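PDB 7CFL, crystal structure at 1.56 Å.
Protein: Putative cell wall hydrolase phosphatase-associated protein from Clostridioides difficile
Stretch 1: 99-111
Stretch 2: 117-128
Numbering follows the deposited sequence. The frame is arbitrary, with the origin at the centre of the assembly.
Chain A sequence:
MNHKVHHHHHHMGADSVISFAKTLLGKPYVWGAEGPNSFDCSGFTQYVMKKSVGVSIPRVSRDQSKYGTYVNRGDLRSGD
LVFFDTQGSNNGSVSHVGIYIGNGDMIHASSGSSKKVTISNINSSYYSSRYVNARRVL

Stretch 1, residues 99-111: IYIGNGDMIHASS
Stretch 2, residues 117-128: VTISNINSSYYS

The strand beginning at Asp105 runs antiparallel to the one ending at Asn121, their N-to-C directions 145° apart and their axes 4.6 Å apart at closest approach. The register pairs Asp105 with Asn121, Ile107 with Ile119 and Ala109 with Val117 (CA to CA 4.3, 4.5 and 4.1 Å), all non-hydrogen-bonded; Met106-Ser120 and His108-Thr118 are the hydrogen-bonded pairs between them. Stretch 1 enters through strand 99-102 and a type I' turn, Gly102 to Asp105, closed by Asp105 N to Gly102 O at 3.0 Å.

Met106 (phi/psi -130/151; chi1 p, chi2 and chi3 t) has the most area covered by the other stretch, 79 Å². Met106 N donates to Ser120 O at 2.7 Å, and Ser120 N returns a bond to Met106 O at 3.0 Å. The extended side chain lays Met106 CE over one face of the Tyr127 ring, 3.8 Å from the centroid, while Met106 SD lies 3.9 Å from Ile122 CG2.

His108 (-164/166; chi1 p, chi2 138°) lies on the same face of the sheet as Met106. His108 N donates to Thr118 O at 3.0 Å, and Thr118 N to His108 O at 2.9 Å. The His108 ring edge meets Ser120 (chi1 m): His108 NE2 and Ser120 OG are hydrogen-bonded at 2.8 Å. His108 CE1 lies 3.1 Å from Tyr127 OH, with the two ring planes at 83°. Tyr127 (chi1 m, chi2 -79°) lies in the weakly bonded helix that follows the type I turn Asn121 to Ser124.

On the other face, Ile119 (-117/133; chi1 m, chi2 t) sets CG1 4.2 Å from Ile107 CB and CD1 4.2 Å from Ile101 CD1; Ile107 CG1 also reaches Val117 CG1 at 3.9 Å.

At the turn end, Asn121 ND2 (chi1 t) donates to Asn103 O and Asp105 OD1, both at 3.0 Å, and Ile122 N to Gly104 O at 2.7 Å. A CB on Gly104 (83/-11) would clash with Asn121 OD1 and Asn123 ND2.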

# COMPACT_ATOMS: atom_id res chain seq x y z
N ILE A 99 2.34 -0.40 -1.47
CA ILE A 99 2.92 -1.50 -2.30
C ILE A 99 4.42 -1.35 -2.20
O ILE A 99 4.96 -0.31 -2.56
CB ILE A 99 2.44 -1.46 -3.77
CG1 ILE A 99 0.92 -1.52 -3.87
CG2 ILE A 99 3.12 -2.54 -4.59
CD1 ILE A 99 0.36 -1.26 -5.25
N TYR A 100 5.07 -2.36 -1.65
CA TYR A 100 6.55 -2.33 -1.57
C TYR A 100 7.19 -2.37 -2.97
O TYR A 100 6.80 -3.21 -3.84
CB TYR A 100 6.99 -3.47 -0.66
CG TYR A 100 8.45 -3.38 -0.30
CD1 TYR A 100 8.87 -2.45 0.63
CD2 TYR A 100 9.41 -4.16 -0.94
CE1 TYR A 100 10.21 -2.37 1.02
CE2 TYR A 100 10.75 -4.06 -0.59
CZ TYR A 100 11.16 -3.14 0.36
OH TYR A 100 12.48 -3.00 0.69
N ILE A 101 8.21 -1.53 -3.16
CA ILE A 101 8.96 -1.46 -4.44
C ILE A 101 10.38 -1.96 -4.21
O ILE A 101 10.82 -2.91 -4.93
CB ILE A 101 8.78 -0.09 -5.16
CG1 ILE A 101 9.27 1.15 -4.42
CG2 ILE A 101 7.30 0.07 -5.47
CD1 ILE A 101 8.75 2.46 -5.03
N GLY A 102 11.05 -1.46 -3.20
CA GLY A 102 12.38 -2.00 -2.84
C GLY A 102 13.21 -0.90 -2.25
O GLY A 102 12.82 0.28 -2.39
N ASN A 103 14.31 -1.26 -1.57
CA ASN A 103 15.17 -0.23 -0.93
C ASN A 103 14.38 0.52 0.15
O ASN A 103 14.73 1.70 0.39
CB ASN A 103 15.74 0.71 -2.00
CG ASN A 103 16.67 -0.02 -2.94
OD1 ASN A 103 16.36 -0.23 -4.11
ND2 ASN A 103 17.79 -0.47 -2.40
N GLY A 104 13.37 -0.12 0.77
CA GLY A 104 12.49 0.49 1.79
C GLY A 104 11.34 1.30 1.20
O GLY A 104 10.46 1.65 1.98
N ASP A 105 11.37 1.57 -0.10
CA ASP A 105 10.39 2.46 -0.77
C ASP A 105 9.05 1.72 -0.91
O ASP A 105 9.04 0.52 -1.24
CB ASP A 105 10.93 2.94 -2.11
CG ASP A 105 11.93 4.08 -2.01
OD1 ASP A 105 11.98 4.74 -0.96
OD2 ASP A 105 12.67 4.28 -2.97
N MET A 106 7.94 2.43 -0.70
CA MET A 106 6.61 1.93 -1.11
C MET A 106 5.92 3.02 -1.91
O MET A 106 6.19 4.22 -1.67
CB MET A 106 5.72 1.57 0.08
CG MET A 106 5.49 2.73 1.05
SD MET A 106 4.34 2.28 2.33
CE MET A 106 4.34 3.74 3.35
N ILE A 107 5.06 2.59 -2.81
CA ILE A 107 4.13 3.53 -3.48
C ILE A 107 2.77 3.43 -2.77
O ILE A 107 2.32 2.33 -2.49
CB ILE A 107 4.06 3.30 -4.99
CG1 ILE A 107 3.19 4.38 -5.71
CG2 ILE A 107 3.53 1.91 -5.31
CD1 ILE A 107 3.50 4.46 -7.18
N HIS A 108 2.08 4.57 -2.59
CA HIS A 108 0.82 4.57 -1.81
C HIS A 108 0.05 5.85 -2.09
O HIS A 108 0.65 6.84 -2.53
CB HIS A 108 1.05 4.38 -0.30
CG HIS A 108 1.89 5.42 0.36
ND1 HIS A 108 1.58 5.96 1.60
CD2 HIS A 108 2.99 6.09 -0.06
CE1 HIS A 108 2.48 6.86 1.93
NE2 HIS A 108 3.35 6.96 0.93
N ALA A 109 -1.19 5.83 -1.68
CA ALA A 109 -2.07 7.01 -1.75
C ALA A 109 -1.96 7.68 -0.37
O ALA A 109 -2.61 7.18 0.59
CB ALA A 109 -3.43 6.54 -2.07
N SER A 110 -1.12 8.69 -0.21
CA SER A 110 -0.78 9.25 1.11
C SER A 110 -1.85 10.26 1.50
O SER A 110 -2.01 11.25 0.77
CB SER A 110 0.58 9.86 1.13
OG SER A 110 0.70 10.70 2.27
N SER A 111 -2.48 10.09 2.66
CA SER A 111 -3.32 11.13 3.30
C SER A 111 -2.49 12.04 4.22
O SER A 111 -3.10 12.80 4.99
CB SER A 111 -4.47 10.49 4.01
OG SER A 111 -4.02 9.88 5.20
N VAL A 117 -1.00 10.08 -4.64
CA VAL A 117 -0.14 8.88 -4.86
C VAL A 117 1.30 9.36 -4.93
O VAL A 117 1.65 10.26 -5.77
CB VAL A 117 -0.54 8.11 -6.13
CG1 VAL A 117 0.39 6.94 -6.39
CG2 VAL A 117 -1.98 7.64 -6.08
N THR A 118 2.15 8.78 -4.08
CA THR A 118 3.53 9.26 -3.89
C THR A 118 4.35 8.05 -3.45
O THR A 118 3.77 6.96 -3.23
CB THR A 118 3.64 10.40 -2.87
OG1 THR A 118 4.95 10.95 -2.97
CG2 THR A 118 3.39 9.98 -1.44
N ILE A 119 5.63 8.31 -3.28
CA ILE A 119 6.59 7.28 -2.81
C ILE A 119 7.17 7.74 -1.47
O ILE A 119 7.61 8.91 -1.36
CB ILE A 119 7.65 7.04 -3.90
CG1 ILE A 119 7.06 6.27 -5.08
CG2 ILE A 119 8.86 6.31 -3.31
CD1 ILE A 119 7.91 6.32 -6.33
N SER A 120 7.20 6.83 -0.49
CA SER A 120 7.71 7.06 0.88
C SER A 120 8.51 5.82 1.27
O SER A 120 8.34 4.78 0.60
CB SER A 120 6.62 7.31 1.88
OG SER A 120 5.72 8.30 1.43
N ASN A 121 9.36 5.98 2.28
CA ASN A 121 10.28 4.92 2.76
C ASN A 121 9.74 4.34 4.09
O ASN A 121 9.58 5.07 5.07
CB ASN A 121 11.71 5.45 2.85
CG ASN A 121 12.69 4.31 2.85
OD1 ASN A 121 12.82 3.64 3.87
ND2 ASN A 121 13.29 4.03 1.70
N ILE A 122 9.51 3.04 4.14
CA ILE A 122 8.98 2.37 5.37
C ILE A 122 10.00 2.46 6.52
O ILE A 122 9.59 2.22 7.66
CB ILE A 122 8.55 0.92 5.03
CG1 ILE A 122 9.73 -0.04 4.92
CG2 ILE A 122 7.65 0.90 3.79
CD1 ILE A 122 9.34 -1.45 4.61
N ASN A 123 11.27 2.83 6.25
CA ASN A 123 12.35 2.91 7.28
C ASN A 123 12.44 4.33 7.84
O ASN A 123 13.18 4.52 8.83
CB ASN A 123 13.71 2.44 6.75
CG ASN A 123 13.67 1.01 6.26
OD1 ASN A 123 13.22 0.12 6.99
ND2 ASN A 123 14.16 0.78 5.05
N SER A 124 11.73 5.29 7.24
CA SER A 124 11.66 6.68 7.75
C SER A 124 11.09 6.65 9.17
O SER A 124 10.31 5.72 9.47
CB SER A 124 10.84 7.55 6.85
OG SER A 124 9.47 7.26 7.05
N SER A 125 11.47 7.61 10.00
CA SER A 125 11.03 7.69 11.42
C SER A 125 9.50 7.59 11.49
O SER A 125 9.01 6.83 12.36
CB SER A 125 11.55 8.93 12.11
OG SER A 125 11.04 10.12 11.50
N TYR A 126 8.79 8.26 10.59
CA TYR A 126 7.30 8.32 10.60
C TYR A 126 6.71 6.91 10.42
O TYR A 126 5.93 6.48 11.31
CB TYR A 126 6.75 9.30 9.57
CG TYR A 126 5.26 9.49 9.63
CD1 TYR A 126 4.59 9.57 10.85
CD2 TYR A 126 4.49 9.61 8.48
CE1 TYR A 126 3.22 9.75 10.92
CE2 TYR A 126 3.11 9.78 8.53
CZ TYR A 126 2.48 9.85 9.76
OH TYR A 126 1.13 10.02 9.83
N TYR A 127 7.06 6.20 9.35
CA TYR A 127 6.42 4.89 9.01
C TYR A 127 6.96 3.75 9.89
O TYR A 127 6.15 2.90 10.28
CB TYR A 127 6.49 4.60 7.52
CG TYR A 127 5.69 5.58 6.69
CD1 TYR A 127 4.31 5.49 6.56
CD2 TYR A 127 6.33 6.62 6.05
CE1 TYR A 127 3.60 6.40 5.80
CE2 TYR A 127 5.63 7.55 5.30
CZ TYR A 127 4.26 7.44 5.18
OH TYR A 127 3.57 8.37 4.44
N SER A 128 8.25 3.72 10.19
CA SER A 128 8.91 2.51 10.76
C SER A 128 8.20 2.04 12.05
O SER A 128 7.89 0.84 12.17
CB SER A 128 10.38 2.73 10.99
OG SER A 128 11.01 1.49 11.27